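Local coordinates for putative sensory box/GGDEF family protein (Vibrio parahaemolyticus, PDB 3LID) that probably senses an extracellular signal with this PDC-fold domain and passes it inward to a GGDEF module that probably makes cyclic di-GMP from GTP, at residues Y97-S102 with N171-Y176; E13-E18 with E245-F250. All coordinates share one frame; numbering follows the deposited sequence.

Interaction 1 of 2, residues Y97-S102 with N171-Y176; sequences YDFKTS and NVDIEY. With PO4 (phosphate ion), chain C.
One water sits between F99 and D173, accepting from F99 N at 2.9 Å and lying 2.8 Å from Y97 O, with D173 OD2 a weak third partner: a loose solvent link between the turn after strand 91-98 and the end of strand 163-173. The same carboxylate oxygen lies at the edge of the F99 ring, near its plane, 3.5 Å from F99 CD2, and E175 OE1 comes more distantly to that rim. F99 gets there with CG held between its own backbone N and carbonyl carbon (chi1 74°), which sends the ring across to the start of helix 174-181. There Y176 meets it in an edge-to-face pair, planes 69° apart: Y176 CD1 stands over one face, 3.5 Å from F99 CG, and Y176 CB adds an off-centre CH-pi contact. D173 is the N-cap of this helix, its OD1 accepting from Y176 N at 3.1 Å with the donor well above the carboxylate plane. Within the turn itself, D98 OD2 accepts from T101 N, an Asx motif, and also from T101 OG1, which braces the turn carrying F99. Strand 79-86 runs between the two strands in the sheet. Two residues before D173, N171 ND2 gives a nearly straight bond (172°) to O3 of a phosphate, 3.0 Å away. R83, which also holds N171 OD1, joins R153, Y118, K113, R116 and the backbone N of R139 round the anion; the phosphate probably came from the crystallisation liquor, but its setting is consistent with the ligand pocket of a PDC sensor. D173 thus works twice, capping a helix with one oxygen while the other faces the C-H edge of F99, where the slightly positive rim should suit its negative charge.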
loop_
_atom_site.group_PDB
_atom_site.type_symbol
_atom_site.label_atom_id
_atom_site.label_comp_id
_atom_site.label_asym_id
_atom_site.label_seq_id
_atom_site.Cartn_x
_atom_site.Cartn_y
_atom_site.Cartn_z
ATOM N N TYR A 97 8.751 -3.847 11.646
ATOM C CA TYR A 97 9.864 -3.129 11.005
ATOM C C TYR A 97 9.468 -1.669 10.942
ATOM O O TYR A 97 8.280 -1.297 10.650
ATOM C CB TYR A 97 10.126 -3.717 9.595
ATOM C CG TYR A 97 11.078 -2.829 8.788
ATOM C CD1 TYR A 97 12.449 -2.824 9.092
ATOM C CD2 TYR A 97 10.579 -2.055 7.754
ATOM C CE1 TYR A 97 13.335 -2.052 8.345
ATOM C CE2 TYR A 97 11.441 -1.243 6.969
ATOM C CZ TYR A 97 12.802 -1.278 7.282
ATOM O OH TYR A 97 13.632 -0.481 6.510
ATOM N N ASP A 98 10.461 -0.806 11.197
ATOM C CA ASP A 98 10.186 0.612 11.207
ATOM C C ASP A 98 11.079 1.272 10.130
ATOM O O ASP A 98 12.290 1.245 10.276
ATOM C CB ASP A 98 10.659 1.224 12.550
ATOM C CG ASP A 98 10.464 2.754 12.586
ATOM O OD1 ASP A 98 9.323 3.244 12.561
ATOM O OD2 ASP A 98 11.474 3.461 12.732
ATOM N N PHE A 99 10.466 1.758 9.048
ATOM C CA PHE A 99 11.342 2.176 7.912
ATOM C C PHE A 99 12.177 3.377 8.224
ATOM O O PHE A 99 13.265 3.517 7.706
ATOM C CB PHE A 99 10.560 2.303 6.592
ATOM C CG PHE A 99 9.652 3.520 6.471
ATOM C CD1 PHE A 99 10.155 4.772 6.018
ATOM C CD2 PHE A 99 8.277 3.407 6.662
ATOM C CE1 PHE A 99 9.289 5.892 5.825
ATOM C CE2 PHE A 99 7.398 4.519 6.504
ATOM C CZ PHE A 99 7.918 5.782 6.060
ATOM N N LYS A 100 11.688 4.253 9.077
ATOM C CA LYS A 100 12.524 5.439 9.391
ATOM C C LYS A 100 13.847 5.138 10.023
ATOM O O LYS A 100 14.846 5.779 9.697
ATOM C CB LYS A 100 11.744 6.445 10.261
ATOM C CG LYS A 100 10.728 7.164 9.498
ATOM C CD LYS A 100 10.298 8.408 10.302
ATOM C CE LYS A 100 11.218 8.699 11.545
ATOM N NZ LYS A 100 10.470 8.320 12.831
ATOM N N THR A 101 13.917 4.174 10.916
ATOM C CA THR A 101 15.130 3.814 11.609
ATOM C C THR A 101 15.808 2.625 10.982
ATOM O O THR A 101 16.969 2.364 11.276
ATOM C CB THR A 101 14.906 3.456 13.082
ATOM O OG1 THR A 101 13.987 2.351 13.166
ATOM C CG2 THR A 101 14.303 4.657 13.847
ATOM N N SER A 102 15.048 1.880 10.198
ATOM C CA SER A 102 15.485 0.569 9.630
ATOM C C SER A 102 15.608 -0.576 10.645
ATOM O O SER A 102 16.279 -1.616 10.392
ATOM C CB SER A 102 16.786 0.726 8.814
ATOM O OG SER A 102 16.822 1.898 7.901
ATOM N N ASN A 171 2.216 -7.426 6.094
ATOM C CA ASN A 171 1.531 -6.122 6.036
ATOM C C ASN A 171 2.396 -5.235 5.168
ATOM O O ASN A 171 3.398 -4.693 5.633
ATOM C CB ASN A 171 1.374 -5.509 7.435
ATOM C CG ASN A 171 0.249 -6.129 8.190
ATOM O OD1 ASN A 171 0.058 -7.367 8.125
ATOM N ND2 ASN A 171 -0.542 -5.301 8.873
ATOM N N VAL A 172 1.909 -5.024 3.955
ATOM C CA VAL A 172 2.563 -4.080 3.000
ATOM C C VAL A 172 2.173 -2.662 3.388
ATOM O O VAL A 172 0.985 -2.320 3.545
ATOM C CB VAL A 172 2.162 -4.435 1.559
ATOM C CG1 VAL A 172 2.734 -3.329 0.597
ATOM C CG2 VAL A 172 2.652 -5.890 1.176
ATOM N N ASP A 173 3.174 -1.852 3.622
ATOM C CA ASP A 173 3.023 -0.538 4.253
ATOM C C ASP A 173 2.780 0.526 3.131
ATOM O O ASP A 173 3.673 0.909 2.346
ATOM C CB ASP A 173 4.349 -0.288 4.947
ATOM C CG ASP A 173 4.444 1.094 5.596
ATOM O OD1 ASP A 173 3.570 1.937 5.434
ATOM O OD2 ASP A 173 5.445 1.308 6.266
ATOM N N ILE A 174 1.506 0.887 2.963
ATOM C CA ILE A 174 1.154 1.874 1.906
ATOM C C ILE A 174 1.756 3.266 2.148
ATOM O O ILE A 174 2.128 3.973 1.192
ATOM C CB ILE A 174 -0.393 1.964 1.837
ATOM C CG1 ILE A 174 -1.005 0.592 1.421
ATOM C CG2 ILE A 174 -0.868 3.056 0.843
ATOM C CD1 ILE A 174 -0.521 0.048 -0.003
ATOM N N GLU A 175 1.974 3.657 3.403
ATOM C CA GLU A 175 2.639 4.931 3.637
ATOM C C GLU A 175 4.091 4.938 3.138
ATOM O O GLU A 175 4.561 5.894 2.549
ATOM C CB GLU A 175 2.611 5.206 5.140
ATOM C CG GLU A 175 3.413 6.474 5.546
ATOM C CD GLU A 175 3.360 6.686 7.066
ATOM O OE1 GLU A 175 3.622 5.711 7.802
ATOM O OE2 GLU A 175 3.033 7.800 7.516
ATOM N N TYR A 176 4.800 3.845 3.393
ATOM C CA TYR A 176 6.161 3.720 2.884
ATOM C C TYR A 176 6.112 3.766 1.323
ATOM O O TYR A 176 6.934 4.504 0.722
ATOM C CB TYR A 176 6.747 2.347 3.291
ATOM C CG TYR A 176 8.032 2.076 2.620
ATOM C CD1 TYR A 176 9.214 2.690 3.087
ATOM C CD2 TYR A 176 8.079 1.224 1.480
ATOM C CE1 TYR A 176 10.421 2.499 2.423
ATOM C CE2 TYR A 176 9.311 1.037 0.793
ATOM C CZ TYR A 176 10.427 1.653 1.284
ATOM O OH TYR A 176 11.617 1.434 0.553
HETATM P P PO4 C . -3.274 -5.598 11.824
HETATM O O1 PO4 C . -2.050 -4.989 12.533
HETATM O O2 PO4 C . -3.654 -6.780 12.727
HETATM O O3 PO4 C . -2.940 -6.119 10.456
HETATM O O4 PO4 C . -4.416 -4.589 11.770
HETATM O O HOH W 1 7.963 0.427 8.512
#

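Interaction 2 of 2, residues E13-E18 with E245-F250; sequences ENTAKE and EHLIAF
L247 reaches from strand 246-254 to T15 and A16 on the long N-terminal helix, and its two methyls make the close contacts. CB leaves the strand in the direction of the helix, and with CG anti to the backbone N (chi1 167°) the two methyls are delivered to the helix surface. CD1 lies against the methyl of A16, 3.9 Å from A16 CB. CD2 does more: it touches T15 CG2 at 3.9 Å, comes equally close to A16 N, and so rests on the backbone between the two residues as well as on their side chains. T15 can offer a methyl here because its hydroxyl is turned back into its own helix, where OG1 bonds to the carbonyl of N11. Next along the same face of the strand, A249 also directs its methyl at the helix, and the A16 and A249 CA atoms stand only 6.2 Å apart, a close approach that two alanines permit. Y240 and Y242 of the adjoining strand and V12 of the helix also touch L247, while A19 and L23 take up A249. Farther along, E18 makes a salt bridge to R275. Here, between 13-18 and 245-250, the helix meets the second antiparallel sheet of this sensor through methyl groups, so this buried contact rests on apolar burial rather than on directed polar bonds.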
loop_
_atom_site.group_PDB
_atom_site.type_symbol
_atom_site.label_atom_id
_atom_site.label_comp_id
_atom_site.label_asym_id
_atom_site.label_seq_id
_atom_site.Cartn_x
_atom_site.Cartn_y
_atom_site.Cartn_z
ATOM N N GLU A 13 -2.847 21.913 -21.515
ATOM C CA GLU A 13 -2.780 20.680 -22.249
ATOM C C GLU A 13 -1.392 20.069 -22.174
ATOM O O GLU A 13 -1.224 18.853 -22.178
ATOM C CB GLU A 13 -3.154 20.910 -23.725
ATOM C CG GLU A 13 -4.700 21.190 -23.798
ATOM C CD GLU A 13 -5.198 21.558 -25.184
ATOM O OE1 GLU A 13 -4.414 21.294 -26.126
ATOM O OE2 GLU A 13 -6.351 22.094 -25.291
ATOM N N ASN A 14 -0.399 20.917 -22.207
ATOM C CA ASN A 14 0.978 20.382 -22.278
ATOM C C ASN A 14 1.279 19.791 -20.908
ATOM O O ASN A 14 1.956 18.799 -20.811
ATOM C CB ASN A 14 1.960 21.483 -22.571
ATOM C CG ASN A 14 1.928 21.911 -24.067
ATOM O OD1 ASN A 14 1.637 21.099 -24.957
ATOM N ND2 ASN A 14 2.230 23.171 -24.324
ATOM N N THR A 15 0.740 20.418 -19.878
ATOM C CA THR A 15 0.982 19.895 -18.501
ATOM C C THR A 15 0.259 18.568 -18.366
ATOM O O THR A 15 0.785 17.612 -17.756
ATOM C CB THR A 15 0.492 20.846 -17.432
ATOM O OG1 THR A 15 1.289 22.049 -17.472
ATOM C CG2 THR A 15 0.714 20.236 -16.005
ATOM N N ALA A 16 -0.911 18.475 -18.982
ATOM C CA ALA A 16 -1.680 17.253 -18.852
ATOM C C ALA A 16 -0.953 16.118 -19.549
ATOM O O ALA A 16 -0.953 14.935 -19.035
ATOM C CB ALA A 16 -3.089 17.464 -19.423
ATOM N N LYS A 17 -0.315 16.410 -20.697
ATOM C CA LYS A 17 0.457 15.376 -21.393
ATOM C C LYS A 17 1.653 14.909 -20.503
ATOM O O LYS A 17 1.948 13.681 -20.410
ATOM C CB LYS A 17 0.982 15.911 -22.753
ATOM C CG LYS A 17 -0.147 16.161 -23.776
ATOM C CD LYS A 17 0.322 15.752 -25.186
ATOM C CE LYS A 17 -0.769 15.939 -26.220
ATOM N NZ LYS A 17 -0.637 17.330 -26.750
ATOM N N GLU A 18 2.343 15.850 -19.843
ATOM C CA GLU A 18 3.481 15.444 -18.999
ATOM C C GLU A 18 2.967 14.562 -17.819
ATOM O O GLU A 18 3.566 13.569 -17.437
ATOM C CB GLU A 18 4.129 16.619 -18.347
ATOM C CG GLU A 18 4.702 17.589 -19.379
ATOM C CD GLU A 18 5.038 18.941 -18.764
ATOM O OE1 GLU A 18 4.799 19.974 -19.443
ATOM O OE2 GLU A 18 5.538 18.991 -17.632
ATOM N N GLU A 245 -10.619 25.459 -12.978
ATOM C CA GLU A 245 -9.911 25.776 -11.740
ATOM C C GLU A 245 -8.839 24.735 -11.311
ATOM O O GLU A 245 -7.850 25.061 -10.619
ATOM C CB GLU A 245 -10.935 25.891 -10.645
ATOM C CG GLU A 245 -11.856 27.092 -10.882
ATOM C CD GLU A 245 -12.312 27.712 -9.584
ATOM O OE1 GLU A 245 -13.129 27.061 -8.882
ATOM O OE2 GLU A 245 -11.852 28.843 -9.260
ATOM N N HIS A 246 -9.050 23.519 -11.749
ATOM C CA HIS A 246 -8.113 22.421 -11.485
ATOM C C HIS A 246 -7.959 21.640 -12.769
ATOM O O HIS A 246 -8.949 21.331 -13.471
ATOM C CB HIS A 246 -8.662 21.494 -10.364
ATOM C CG HIS A 246 -8.353 21.993 -8.988
ATOM N ND1 HIS A 246 -9.066 23.012 -8.378
ATOM C CD2 HIS A 246 -7.379 21.642 -8.111
ATOM C CE1 HIS A 246 -8.534 23.279 -7.199
ATOM N NE2 HIS A 246 -7.493 22.483 -7.025
ATOM N N LEU A 247 -6.724 21.234 -13.033
ATOM C CA LEU A 247 -6.440 20.215 -14.042
ATOM C C LEU A 247 -6.228 18.903 -13.275
ATOM O O LEU A 247 -5.459 18.901 -12.319
ATOM C CB LEU A 247 -5.105 20.522 -14.677
ATOM C CG LEU A 247 -4.571 19.358 -15.524
ATOM C CD1 LEU A 247 -5.491 18.971 -16.726
ATOM C CD2 LEU A 247 -3.126 19.682 -15.981
ATOM N N ILE A 248 -6.978 17.879 -13.614
ATOM C CA ILE A 248 -6.774 16.582 -12.952
ATOM C C ILE A 248 -6.399 15.603 -14.075
ATOM O O ILE A 248 -7.168 15.415 -15.066
ATOM C CB ILE A 248 -8.055 16.107 -12.318
ATOM C CG1 ILE A 248 -8.484 17.107 -11.229
ATOM C CG2 ILE A 248 -7.829 14.707 -11.659
ATOM C CD1 ILE A 248 -9.732 16.741 -10.711
ATOM N N ALA A 249 -5.236 14.958 -13.919
ATOM C CA ALA A 249 -4.855 13.884 -14.771
ATOM C C ALA A 249 -4.987 12.587 -13.945
ATOM O O ALA A 249 -4.750 12.635 -12.731
ATOM C CB ALA A 249 -3.417 14.055 -15.263
ATOM N N PHE A 250 -5.477 11.540 -14.587
ATOM C CA PHE A 250 -5.834 10.336 -13.822
ATOM C C PHE A 250 -5.496 9.087 -14.605
ATOM O O PHE A 250 -5.437 9.045 -15.872
ATOM C CB PHE A 250 -7.344 10.354 -13.495
ATOM C CG PHE A 250 -8.235 10.685 -14.731
ATOM C CD1 PHE A 250 -8.643 9.693 -15.618
ATOM C CD2 PHE A 250 -8.635 12.022 -14.960
ATOM C CE1 PHE A 250 -9.431 10.033 -16.764
ATOM C CE2 PHE A 250 -9.406 12.345 -16.080
ATOM C CZ PHE A 250 -9.783 11.370 -16.954
#

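From the N terminus, helix 9-45 supplies the first half of interaction 2 almost at once. The chain then builds the seven-stranded sheet, and interaction 1 closes a loop within it, from the turn after strand 91-98 to the junction of strand 163-173 with helix 174-181. Only after the second sheet is well advanced does 245-250 return to 13-18 and close the larger loop, which encloses the smaller without crossing it. The contacts lie about 31 Å apart between centres: one joins the ends of two strands of the first sheet that are separated by strand 79-86, the other fastens the second sheet to the long helix that runs along both.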